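SusD homolog (Bacteroides thetaiotaomicron VPI-5482, PDB 3IV0) is an outer-membrane protein of the SusD family that probably binds glycans at the cell surface for uptake, though its own ligand is not established. Local coordinates at residues 186-191 and 200-205; 243-248 and 263-268. All coordinates share one frame; numbering follows the deposited sequence.

Contact 1: residues 186-191 and 200-205; sequences LPWSYS and ASRGSV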
loop_
_atom_site.group_PDB
_atom_site.type_symbol
_atom_site.label_atom_id
_atom_site.label_comp_id
_atom_site.label_asym_id
_atom_site.label_seq_id
_atom_site.Cartn_x
_atom_site.Cartn_y
_atom_site.Cartn_z
ATOM N N LEU A 186 -1.270 -11.627 18.724
ATOM C CA LEU A 186 -0.540 -11.296 17.479
ATOM C C LEU A 186 0.903 -11.062 17.853
ATOM O O LEU A 186 1.232 -10.091 18.497
ATOM C CB LEU A 186 -1.121 -10.033 16.820
ATOM C CG LEU A 186 -2.537 -10.180 16.279
ATOM C CD1 LEU A 186 -3.008 -8.804 15.769
ATOM C CD2 LEU A 186 -2.656 -11.243 15.185
ATOM N N PRO A 187 1.790 -11.956 17.423
ATOM C CA PRO A 187 3.161 -11.753 17.821
ATOM C C PRO A 187 3.779 -10.637 17.007
ATOM O O PRO A 187 3.172 -10.169 16.021
ATOM C CB PRO A 187 3.822 -13.077 17.458
ATOM C CG PRO A 187 3.063 -13.518 16.242
ATOM C CD PRO A 187 1.643 -13.120 16.536
ATOM N N TRP A 188 4.968 -10.221 17.390
ATOM C CA TRP A 188 5.724 -9.276 16.575
ATOM C C TRP A 188 6.068 -9.879 15.223
ATOM O O TRP A 188 6.046 -9.206 14.210
ATOM C CB TRP A 188 7.006 -8.823 17.253
ATOM C CG TRP A 188 6.801 -7.988 18.479
ATOM C CD1 TRP A 188 6.912 -8.410 19.767
ATOM C CD2 TRP A 188 6.428 -6.607 18.537
ATOM N NE1 TRP A 188 6.650 -7.372 20.631
ATOM C CE2 TRP A 188 6.368 -6.250 19.897
ATOM C CE3 TRP A 188 6.205 -5.626 17.574
ATOM C CZ2 TRP A 188 6.074 -4.956 20.310
ATOM C CZ3 TRP A 188 5.910 -4.341 17.998
ATOM C CH2 TRP A 188 5.848 -4.035 19.350
ATOM N N SER A 189 6.378 -11.166 15.210
ATOM C CA SER A 189 6.674 -11.818 13.966
ATOM C C SER A 189 6.648 -13.328 14.122
ATOM O O SER A 189 6.888 -13.874 15.186
ATOM C CB SER A 189 8.043 -11.388 13.464
ATOM O OG SER A 189 9.056 -11.841 14.348
ATOM N N TYR A 190 6.406 -13.980 13.002
ATOM C CA TYR A 190 6.225 -15.416 12.955
ATOM C C TYR A 190 7.486 -16.070 12.421
ATOM O O TYR A 190 8.156 -15.540 11.548
ATOM C CB TYR A 190 5.105 -15.752 12.006
ATOM C CG TYR A 190 3.750 -15.191 12.391
ATOM C CD1 TYR A 190 2.953 -15.822 13.350
ATOM C CD2 TYR A 190 3.245 -14.024 11.783
ATOM C CE1 TYR A 190 1.710 -15.313 13.700
ATOM C CE2 TYR A 190 2.007 -13.518 12.118
ATOM C CZ TYR A 190 1.244 -14.141 13.091
ATOM O OH TYR A 190 -0.010 -13.674 13.428
ATOM N N SER A 191 7.821 -17.241 12.945
ATOM C CA SER A 191 9.013 -17.931 12.465
ATOM C C SER A 191 8.693 -18.886 11.320
ATOM O O SER A 191 9.604 -19.282 10.615
ATOM C CB SER A 191 9.691 -18.696 13.594
ATOM O OG SER A 191 8.739 -19.492 14.275
ATOM N N ALA A 200 -1.171 -11.298 9.527
ATOM C CA ALA A 200 -1.061 -10.098 10.331
ATOM C C ALA A 200 -0.283 -10.324 11.626
ATOM O O ALA A 200 -0.561 -11.276 12.367
ATOM C CB ALA A 200 -2.480 -9.558 10.675
ATOM N N SER A 201 0.658 -9.428 11.918
ATOM C CA SER A 201 1.410 -9.393 13.155
ATOM C C SER A 201 1.087 -8.092 13.889
ATOM O O SER A 201 0.355 -7.227 13.382
ATOM C CB SER A 201 2.901 -9.424 12.870
ATOM O OG SER A 201 3.331 -8.168 12.307
ATOM N N ARG A 202 1.679 -7.920 15.065
ATOM C CA ARG A 202 1.539 -6.670 15.804
ATOM C C ARG A 202 2.022 -5.496 14.948
ATOM O O ARG A 202 1.446 -4.416 14.950
ATOM C CB ARG A 202 2.297 -6.754 17.141
ATOM C CG ARG A 202 2.011 -5.592 18.113
ATOM C CD ARG A 202 2.766 -5.814 19.442
ATOM N NE ARG A 202 2.472 -4.792 20.467
ATOM C CZ ARG A 202 1.399 -4.804 21.240
ATOM N NH1 ARG A 202 0.464 -5.712 21.085
ATOM N NH2 ARG A 202 1.230 -3.853 22.147
ATOM N N GLY A 203 3.132 -5.691 14.254
ATOM C CA GLY A 203 3.662 -4.677 13.334
ATOM C C GLY A 203 2.744 -4.314 12.192
ATOM O O GLY A 203 2.630 -3.141 11.817
ATOM N N SER A 204 2.005 -5.280 11.661
ATOM C CA SER A 204 1.011 -5.013 10.638
ATOM C C SER A 204 -0.041 -4.010 11.173
ATOM O O SER A 204 -0.423 -3.025 10.498
ATOM C CB SER A 204 0.285 -6.288 10.252
ATOM O OG SER A 204 1.157 -7.348 9.934
ATOM N N VAL A 205 -0.533 -4.306 12.376
ATOM C CA VAL A 205 -1.521 -3.473 13.031
ATOM C C VAL A 205 -0.996 -2.064 13.254
ATOM O O VAL A 205 -1.689 -1.095 12.943
ATOM C CB VAL A 205 -2.001 -4.082 14.368
ATOM C CG1 VAL A 205 -2.939 -3.124 15.103
ATOM C CG2 VAL A 205 -2.709 -5.464 14.125
HETATM O O HOH W 1 -0.063 -7.902 19.502
#
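With CG anti to its backbone N (chi1 -169°) and the chain extended from CG to NE, Arg202 runs alongside the Trp188 side chain, whose own CG sits anti to the carbonyl carbon (chi1 -67°). The two point the same way, and Arg202 CD settles over one face of the indole, 3.5 Å from the centroid of the six-membered ring of Trp188, a CH-pi contact. The guanidinium plane is steeply inclined to the ring; its NH2 goes on to a salt bridge with Glu237, and NH1 reaches a water that also donates to Leu186 O. At the backbone, Arg202 N donates a nearly straight hydrogen bond of 2.9 Å to Pro187 O from above the carbonyl plane. Here helix 202-219 begins, and Ser201 and Ser204 close its first turn as a capping box: Ser201 N donates to Ser204 OG at 2.9 Å, while Ser204 N donates to Ser201 OG. Tyr190 OH donates to Ala200 O at 2.7 Å, again from above the carbonyl plane, and Pro187 CG lies over one face of the Tyr190 ring. Leu186 CD1 meets Val205 CG2 at 3.7 Å, the side chains crossing at about a right angle beside helix 117-142.

Contact 2: residues 243-248 and 263-268; sequences GAYSLL and EGLFEI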
loop_
_atom_site.group_PDB
_atom_site.type_symbol
_atom_site.label_atom_id
_atom_site.label_comp_id
_atom_site.label_asym_id
_atom_site.label_seq_id
_atom_site.Cartn_x
_atom_site.Cartn_y
_atom_site.Cartn_z
ATOM N N GLY A 243 14.078 -6.144 18.317
ATOM C CA GLY A 243 14.889 -6.784 17.294
ATOM C C GLY A 243 14.144 -7.676 16.316
ATOM O O GLY A 243 14.770 -8.245 15.413
ATOM N N ALA A 244 12.825 -7.800 16.452
ATOM C CA ALA A 244 12.021 -8.538 15.490
ATOM C C ALA A 244 12.123 -7.930 14.097
ATOM O O ALA A 244 12.123 -8.662 13.094
ATOM C CB ALA A 244 10.594 -8.582 15.921
ATOM N N TYR A 245 12.181 -6.602 14.049
ATOM C CA TYR A 245 12.254 -5.888 12.799
ATOM C C TYR A 245 13.621 -5.257 12.634
ATOM O O TYR A 245 14.215 -4.760 13.579
ATOM C CB TYR A 245 11.180 -4.790 12.729
ATOM C CG TYR A 245 9.788 -5.271 13.066
ATOM C CD1 TYR A 245 9.315 -6.499 12.617
ATOM C CD2 TYR A 245 8.943 -4.499 13.828
ATOM C CE1 TYR A 245 8.055 -6.948 12.956
ATOM C CE2 TYR A 245 7.666 -4.941 14.167
ATOM C CZ TYR A 245 7.234 -6.173 13.734
ATOM O OH TYR A 245 5.962 -6.578 14.111
ATOM N N SER A 246 14.104 -5.234 11.406
ATOM C CA SER A 246 15.348 -4.548 11.114
ATOM C C SER A 246 15.348 -4.056 9.678
ATOM O O SER A 246 14.553 -4.508 8.847
ATOM C CB SER A 246 16.542 -5.437 11.395
ATOM O OG SER A 246 16.414 -6.615 10.684
ATOM N N LEU A 247 16.223 -3.112 9.396
ATOM C CA LEU A 247 16.477 -2.682 8.037
ATOM C C LEU A 247 17.562 -3.551 7.402
ATOM O O LEU A 247 18.693 -3.570 7.899
ATOM C CB LEU A 247 16.924 -1.230 8.040
ATOM C CG LEU A 247 15.915 -0.202 8.545
ATOM C CD1 LEU A 247 16.518 1.212 8.422
ATOM C CD2 LEU A 247 14.623 -0.290 7.811
ATOM N N LEU A 248 17.262 -4.257 6.331
ATOM C CA LEU A 248 18.294 -5.080 5.689
ATOM C C LEU A 248 19.309 -4.217 4.954
ATOM O O LEU A 248 19.052 -3.069 4.566
ATOM C CB LEU A 248 17.661 -6.043 4.694
ATOM C CG LEU A 248 17.112 -7.363 5.266
ATOM C CD1 LEU A 248 15.923 -7.190 6.226
ATOM C CD2 LEU A 248 16.742 -8.334 4.102
ATOM N N GLU A 263 12.252 -7.060 7.548
ATOM C CA GLU A 263 11.862 -5.688 7.346
ATOM C C GLU A 263 10.367 -5.593 7.029
ATOM O O GLU A 263 9.767 -4.517 7.166
ATOM C CB GLU A 263 12.707 -5.065 6.225
ATOM C CG GLU A 263 12.506 -3.598 6.102
ATOM C CD GLU A 263 13.522 -2.854 5.290
ATOM O OE1 GLU A 263 14.679 -3.302 5.208
ATOM O OE2 GLU A 263 13.157 -1.737 4.823
ATOM N N GLY A 264 9.750 -6.683 6.618
ATOM C CA GLY A 264 8.352 -6.615 6.221
ATOM C C GLY A 264 7.449 -6.377 7.422
ATOM O O GLY A 264 7.679 -6.927 8.501
ATOM N N LEU A 265 6.417 -5.562 7.266
ATOM C CA LEU A 265 5.391 -5.418 8.295
ATOM C C LEU A 265 4.080 -6.040 7.803
ATOM O O LEU A 265 3.385 -6.662 8.622
ATOM C CB LEU A 265 5.189 -3.959 8.737
ATOM C CG LEU A 265 6.396 -3.345 9.447
ATOM C CD1 LEU A 265 6.125 -1.875 9.753
ATOM C CD2 LEU A 265 6.796 -4.094 10.686
ATOM N N PHE A 266 3.656 -5.847 6.560
ATOM C CA PHE A 266 2.509 -6.599 6.028
ATOM C C PHE A 266 2.754 -6.789 4.565
ATOM O O PHE A 266 3.136 -5.837 3.854
ATOM C CB PHE A 266 1.141 -5.954 6.304
ATOM C CG PHE A 266 0.015 -6.843 5.888
ATOM C CD1 PHE A 266 -0.160 -8.053 6.557
ATOM C CD2 PHE A 266 -0.733 -6.596 4.772
ATOM C CE1 PHE A 266 -1.118 -8.946 6.136
ATOM C CE2 PHE A 266 -1.687 -7.503 4.339
ATOM C CZ PHE A 266 -1.865 -8.688 5.027
ATOM N N GLU A 267 2.486 -7.993 4.074
ATOM C CA GLU A 267 2.729 -8.395 2.690
ATOM C C GLU A 267 1.569 -9.224 2.179
ATOM O O GLU A 267 0.938 -9.929 2.952
ATOM C CB GLU A 267 4.037 -9.207 2.602
ATOM C CG GLU A 267 5.182 -8.558 3.340
ATOM C CD GLU A 267 6.435 -9.410 3.407
ATOM O OE1 GLU A 267 6.448 -10.543 2.884
ATOM O OE2 GLU A 267 7.400 -8.922 4.038
ATOM N N ILE A 268 1.305 -9.104 0.884
ATOM C CA ILE A 268 0.353 -9.938 0.171
ATOM C C ILE A 268 1.144 -11.069 -0.453
ATOM O O ILE A 268 2.131 -10.841 -1.149
ATOM C CB ILE A 268 -0.373 -9.118 -0.930
ATOM C CG1 ILE A 268 -1.142 -7.923 -0.346
ATOM C CG2 ILE A 268 -1.366 -10.011 -1.704
ATOM C CD1 ILE A 268 -1.473 -6.796 -1.350
#
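Leu265 pushes one methyl, CD2, squarely onto the ring of Tyr245, 3.6 Å from the centroid of that ring and only 7° off its normal. The two side chains cross at about a right angle, so the leucine meets the tyrosine tip-on through this CH-pi contact, while Ala244 CB lies over the opposite face, nearer the rim. Leu265 lies at the bulge that interrupts strand 264-268, which pairs antiparallel with strand 362-366; Leu265 and Phe266 both face Phe365 in a classic beta bulge, and the chain turns a corner there.

Glu263, two residues earlier, reaches toward the 243-248 loop. Its CG is anti to the backbone N (chi1 -171°) and the chain stays extended beyond it, passing Ser246 O, which lies 3.3 Å from Glu263 CB. The carboxylate then takes the backbone N-H of Leu248 on OE1, through the anti lone pair, with Leu248 N to Glu263 OE1 at 3.0 Å. Leu247 CD2 packs against the other oxygen, Glu263 OE2, at 3.6 Å, and Leu248 CD1 rests on Glu263 CB at 3.9 Å.

OE1 also forms a salt bridge with Arg398, and OE2 one with Arg366. An alanine in place of Glu263 would remove the acceptor of the Leu248 N-H and the partner of both arginines, and would probably loosen the hold on the loop. Two arginines beside a buried carboxylate are likely to keep it ionised, and charge and a backbone N-H would together offset much of the cost of burying it.

In the fold
Contact 1 closes before contact 2 opens along the chain, yet their centres lie only 10 Å apart and they meet directly. Tyr245, whose ring face is occupied within contact 2, sends its hydroxyl into contact 1, where Tyr245 OH lies 2.6 Å from Trp188 O, a probable hydrogen bond. A second tie runs from the capping box to the bulged strand: Ser204 OG to Leu265 O is 2.7 Å, also a probable hydrogen bond. Each segment of contact 1 is thus tied to one segment of contact 2: 186-191 to 243-248, and 200-205 to 263-268. A bound 1,2-ethanediol, probably from the crystallisation liquor, lies about 6 Å from the Leu247 side chain; it does not establish a glycan site.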